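MgGH51 (Meripilus giganteus, PDB 6ZPV) hydrolyses terminal alpha-L-arabinofuranosyl residues, probably from plant cell-wall polysaccharides such as arabinoxylan, as a fungal GH51 alpha-L-arabinofuranosidase. Local coordinates at residues R93-I104 with D171-T179. Sequence-based numbering, arbitrary orientation.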
loop_
_atom_site.group_PDB
_atom_site.type_symbol
_atom_site.label_atom_id
_atom_site.label_comp_id
_atom_site.label_asym_id
_atom_site.label_seq_id
_atom_site.Cartn_x
_atom_site.Cartn_y
_atom_site.Cartn_z
ATOM N N ARG A 93 14.752 5.175 37.410
ATOM C CA ARG A 93 14.882 4.963 35.947
ATOM C C ARG A 93 14.997 6.321 35.270
ATOM O O ARG A 93 14.238 7.264 35.544
ATOM C CB ARG A 93 13.683 4.139 35.465
ATOM C CG ARG A 93 12.317 4.807 35.521
ATOM C CD ARG A 93 11.140 3.867 35.328
ATOM N NE ARG A 93 11.133 3.158 34.060
ATOM C CZ ARG A 93 10.311 3.347 33.043
ATOM N NH1 ARG A 93 9.430 4.305 33.009
ATOM N NH2 ARG A 93 10.367 2.499 32.037
ATOM N N VAL A 94 15.895 6.392 34.325
ATOM C CA VAL A 94 16.151 7.621 33.520
ATOM C C VAL A 94 16.359 7.146 32.092
ATOM O O VAL A 94 17.080 6.153 31.890
ATOM C CB VAL A 94 17.323 8.458 34.100
ATOM C CG1 VAL A 94 17.581 9.686 33.230
ATOM C CG2 VAL A 94 17.099 8.869 35.572
ATOM N N GLY A 95 15.802 7.812 31.091
ATOM C CA GLY A 95 15.870 7.328 29.737
ATOM C C GLY A 95 14.911 8.055 28.871
ATOM O O GLY A 95 14.786 9.279 28.983
ATOM N N PHE A 96 14.252 7.316 27.964
ATOM C CA PHE A 96 13.391 7.980 26.973
ATOM C C PHE A 96 12.397 6.941 26.428
ATOM O O PHE A 96 12.620 5.739 26.512
ATOM C CB PHE A 96 14.232 8.634 25.875
ATOM C CG PHE A 96 15.313 7.746 25.343
ATOM C CD1 PHE A 96 15.099 6.876 24.279
ATOM C CD2 PHE A 96 16.614 7.809 25.876
ATOM C CE1 PHE A 96 16.114 6.076 23.823
ATOM C CE2 PHE A 96 17.613 6.984 25.421
ATOM C CZ PHE A 96 17.360 6.123 24.390
ATOM N N THR A 97 11.316 7.460 25.866
ATOM C CA THR A 97 10.265 6.698 25.203
ATOM C C THR A 97 10.136 7.080 23.727
ATOM O O THR A 97 10.475 8.201 23.349
ATOM C CB THR A 97 8.912 6.815 25.917
ATOM O OG1 THR A 97 8.510 8.182 25.889
ATOM C CG2 THR A 97 8.928 6.283 27.324
ATOM N N ASN A 98 9.574 6.133 22.988
ATOM C CA ASN A 98 9.073 6.393 21.632
ATOM C C ASN A 98 7.578 6.049 21.653
ATOM O O ASN A 98 7.222 4.913 22.037
ATOM C CB ASN A 98 9.796 5.542 20.572
ATOM C CG ASN A 98 9.443 5.928 19.148
ATOM O OD1 ASN A 98 8.353 5.555 18.668
ATOM N ND2 ASN A 98 10.346 6.632 18.489
ATOM N N GLU A 99 6.736 6.980 21.219
ATOM C CA GLU A 99 5.281 6.817 21.290
ATOM C C GLU A 99 4.750 5.979 20.134
ATOM O O GLU A 99 3.510 5.800 20.049
ATOM C CB GLU A 99 4.616 8.201 21.305
ATOM C CG GLU A 99 4.748 8.967 19.991
ATOM C CD GLU A 99 4.128 10.342 20.000
ATOM O OE1 GLU A 99 3.087 10.516 19.327
ATOM O OE2 GLU A 99 4.600 11.244 20.713
ATOM N N GLY A 100 5.586 5.517 19.215
ATOM C CA GLY A 100 5.112 4.759 18.061
ATOM C C GLY A 100 4.455 5.687 17.053
ATOM O O GLY A 100 4.624 6.922 17.065
ATOM N N PHE A 101 3.699 5.048 16.131
ATOM C CA PHE A 101 2.832 5.770 15.179
ATOM C C PHE A 101 1.474 5.901 15.850
ATOM O O PHE A 101 0.553 5.073 15.674
ATOM C CB PHE A 101 2.781 4.998 13.859
ATOM C CG PHE A 101 4.122 4.949 13.150
ATOM C CD1 PHE A 101 4.490 5.956 12.286
ATOM C CD2 PHE A 101 4.973 3.886 13.353
ATOM C CE1 PHE A 101 5.700 5.898 11.611
ATOM C CE2 PHE A 101 6.192 3.819 12.696
ATOM C CZ PHE A 101 6.542 4.825 11.816
ATOM N N TRP A 102 1.393 6.876 16.765
ATOM C CA TRP A 102 0.130 7.120 17.502
ATOM C C TRP A 102 -0.293 5.874 18.321
ATOM O O TRP A 102 -1.473 5.558 18.450
ATOM C CB TRP A 102 -0.985 7.652 16.573
ATOM C CG TRP A 102 -0.528 8.898 15.910
ATOM C CD1 TRP A 102 -0.580 10.150 16.386
ATOM C CD2 TRP A 102 0.196 8.976 14.671
ATOM N NE1 TRP A 102 0.045 11.026 15.531
ATOM C CE2 TRP A 102 0.542 10.313 14.489
ATOM C CE3 TRP A 102 0.554 8.055 13.672
ATOM C CZ2 TRP A 102 1.350 10.733 13.427
ATOM C CZ3 TRP A 102 1.327 8.457 12.619
ATOM C CH2 TRP A 102 1.742 9.788 12.515
ATOM N N GLY A 103 0.706 5.221 18.943
ATOM C CA GLY A 103 0.466 4.072 19.802
ATOM C C GLY A 103 1.270 2.877 19.427
ATOM O O GLY A 103 1.904 2.830 18.321
ATOM N N ILE A 104 1.233 1.844 20.259
ATOM C CA ILE A 104 1.869 0.546 20.041
ATOM C C ILE A 104 0.951 -0.489 20.623
ATOM O O ILE A 104 0.655 -0.414 21.815
ATOM C CB ILE A 104 3.294 0.442 20.614
ATOM C CG1 ILE A 104 4.213 1.560 20.139
ATOM C CG2 ILE A 104 3.836 -0.953 20.375
ATOM C CD1 ILE A 104 5.626 1.533 20.728
ATOM N N ASP A 171 -5.373 -0.992 25.720
ATOM C CA ASP A 171 -5.526 -0.107 24.553
ATOM C C ASP A 171 -4.147 0.046 23.924
ATOM O O ASP A 171 -3.213 -0.636 24.347
ATOM C CB ASP A 171 -6.248 1.188 24.947
ATOM C CG ASP A 171 -5.492 1.940 26.014
ATOM O OD1 ASP A 171 -4.240 1.985 25.935
ATOM O OD2 ASP A 171 -6.125 2.543 26.880
ATOM N N VAL A 172 -4.020 0.905 22.937
ATOM C CA VAL A 172 -2.729 1.110 22.229
ATOM C C VAL A 172 -1.939 2.295 22.787
ATOM O O VAL A 172 -0.894 2.614 22.193
ATOM C CB VAL A 172 -2.899 1.223 20.711
ATOM C CG1 VAL A 172 -3.555 -0.032 20.147
ATOM C CG2 VAL A 172 -3.708 2.450 20.285
ATOM N N SER A 173 -2.315 2.865 23.938
ATOM C CA SER A 173 -1.618 4.042 24.489
ATOM C C SER A 173 -0.403 3.571 25.297
ATOM O O SER A 173 -0.382 3.724 26.520
ATOM C CB SER A 173 -2.596 4.896 25.265
ATOM O OG SER A 173 -3.588 5.475 24.404
ATOM N N ASN A 174 0.558 2.999 24.587
ATOM C CA ASN A 174 1.790 2.414 25.129
ATOM C C ASN A 174 2.995 2.951 24.329
ATOM O O ASN A 174 2.825 3.364 23.181
ATOM C CB ASN A 174 1.751 0.894 25.014
ATOM C CG ASN A 174 0.428 0.341 25.472
ATOM O OD1 ASN A 174 0.099 0.513 26.667
ATOM N ND2 ASN A 174 -0.351 -0.270 24.575
ATOM N N SER A 175 4.166 2.868 24.946
ATOM C CA SER A 175 5.422 3.343 24.352
ATOM C C SER A 175 6.550 2.329 24.552
ATOM O O SER A 175 6.554 1.557 25.536
ATOM C CB SER A 175 5.823 4.653 24.937
ATOM O OG SER A 175 4.952 5.706 24.573
ATOM N N PHE A 176 7.474 2.337 23.605
ATOM C CA PHE A 176 8.770 1.693 23.782
ATOM C C PHE A 176 9.625 2.553 24.711
ATOM O O PHE A 176 9.521 3.791 24.664
ATOM C CB PHE A 176 9.434 1.585 22.429
ATOM C CG PHE A 176 10.844 1.052 22.423
ATOM C CD1 PHE A 176 11.084 -0.293 22.723
ATOM C CD2 PHE A 176 11.915 1.852 22.100
ATOM C CE1 PHE A 176 12.357 -0.823 22.735
ATOM C CE2 PHE A 176 13.217 1.299 22.058
ATOM C CZ PHE A 176 13.436 -0.004 22.394
ATOM N N PHE A 177 10.468 1.938 25.528
ATOM C CA PHE A 177 11.368 2.697 26.403
ATOM C C PHE A 177 12.761 2.080 26.397
ATOM O O PHE A 177 12.954 0.861 26.165
ATOM C CB PHE A 177 10.847 2.780 27.843
ATOM C CG PHE A 177 10.877 1.523 28.667
ATOM C CD1 PHE A 177 12.039 1.109 29.295
ATOM C CD2 PHE A 177 9.731 0.765 28.828
ATOM C CE1 PHE A 177 12.020 -0.045 30.078
ATOM C CE2 PHE A 177 9.722 -0.360 29.628
ATOM C CZ PHE A 177 10.902 -0.772 30.279
ATOM N N VAL A 178 13.717 2.945 26.723
ATOM C CA VAL A 178 15.116 2.611 27.034
ATOM C C VAL A 178 15.453 3.331 28.323
ATOM O O VAL A 178 15.241 4.557 28.399
ATOM C CB VAL A 178 16.063 3.036 25.908
ATOM C CG1 VAL A 178 17.503 2.743 26.262
ATOM C CG2 VAL A 178 15.669 2.397 24.594
ATOM N N THR A 179 15.954 2.635 29.331
ATOM C CA THR A 179 16.384 3.272 30.593
ATOM C C THR A 179 17.714 2.694 31.055
ATOM O O THR A 179 18.047 1.523 30.822
ATOM C CB THR A 179 15.321 3.129 31.685
ATOM O OG1 THR A 179 15.063 1.773 32.006
ATOM C CG2 THR A 179 14.047 3.829 31.348
HETATM O O HOH W 1 12.685 0.985 33.156
HETATM O O HOH W 2 6.149 8.184 24.522
HETATM O O HOH W 3 1.971 5.864 22.344
#
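R93 brings its guanidinium up to F177 edge first, with NH2 3.4 Å above the middle of the ring. The two planes are 79° apart. A bend at chi3 (-60°) turns the arginine chain toward this cation-pi contact. Arginine suits the place: its long, flexible chain sets a planar cation on the aromatic face while NH1 bonds Q135 and NE a water shared with T179 OG1. The T179 methyl packs over one face of the guanidinium. T97 lies on the same side of the sheet as F177, and a second water links its OG1 to S175 OG, which also bonds N137.

On the other side, V178 sets CB over a face of the F96 ring, 4.0 Å from its centroid, a CH-pi contact suited to a branched aliphatic beside an aromatic. Paired backbone bonds join F96 with V178 and N98 with F176. G95 suits its position because a CB would collide with V178 O.

At the end of strand 93-98, N98 OD1 accepts from G100 N in an Asx turn. Further on, I104 reaches back with CD1 to 3.5 Å from F176 N, and I104 N bonds V172 O (3.0 Å). N174, its CG beside its own backbone N (chi1 -46°), sends ND2 nearly straight to I104 O at 2.9 Å, in the amide plane; the second N-H of this amide nitrogen serves D171 O. Replacing N174 by alanine is likely to leave both carbonyls without their shared donor, with the I104 N to V172 O bond still tying the turn.

Strands 93-98 and 174-181 are antiparallel neighbours in a five-stranded sheet; F84 and F192 of a second such sheet meet F96 edge-to-face, as in a beta-sandwich. It lies beside the parallel-stranded barrel characteristic of GH51 enzymes, with W102 packing edge-to-face on H27 and H485.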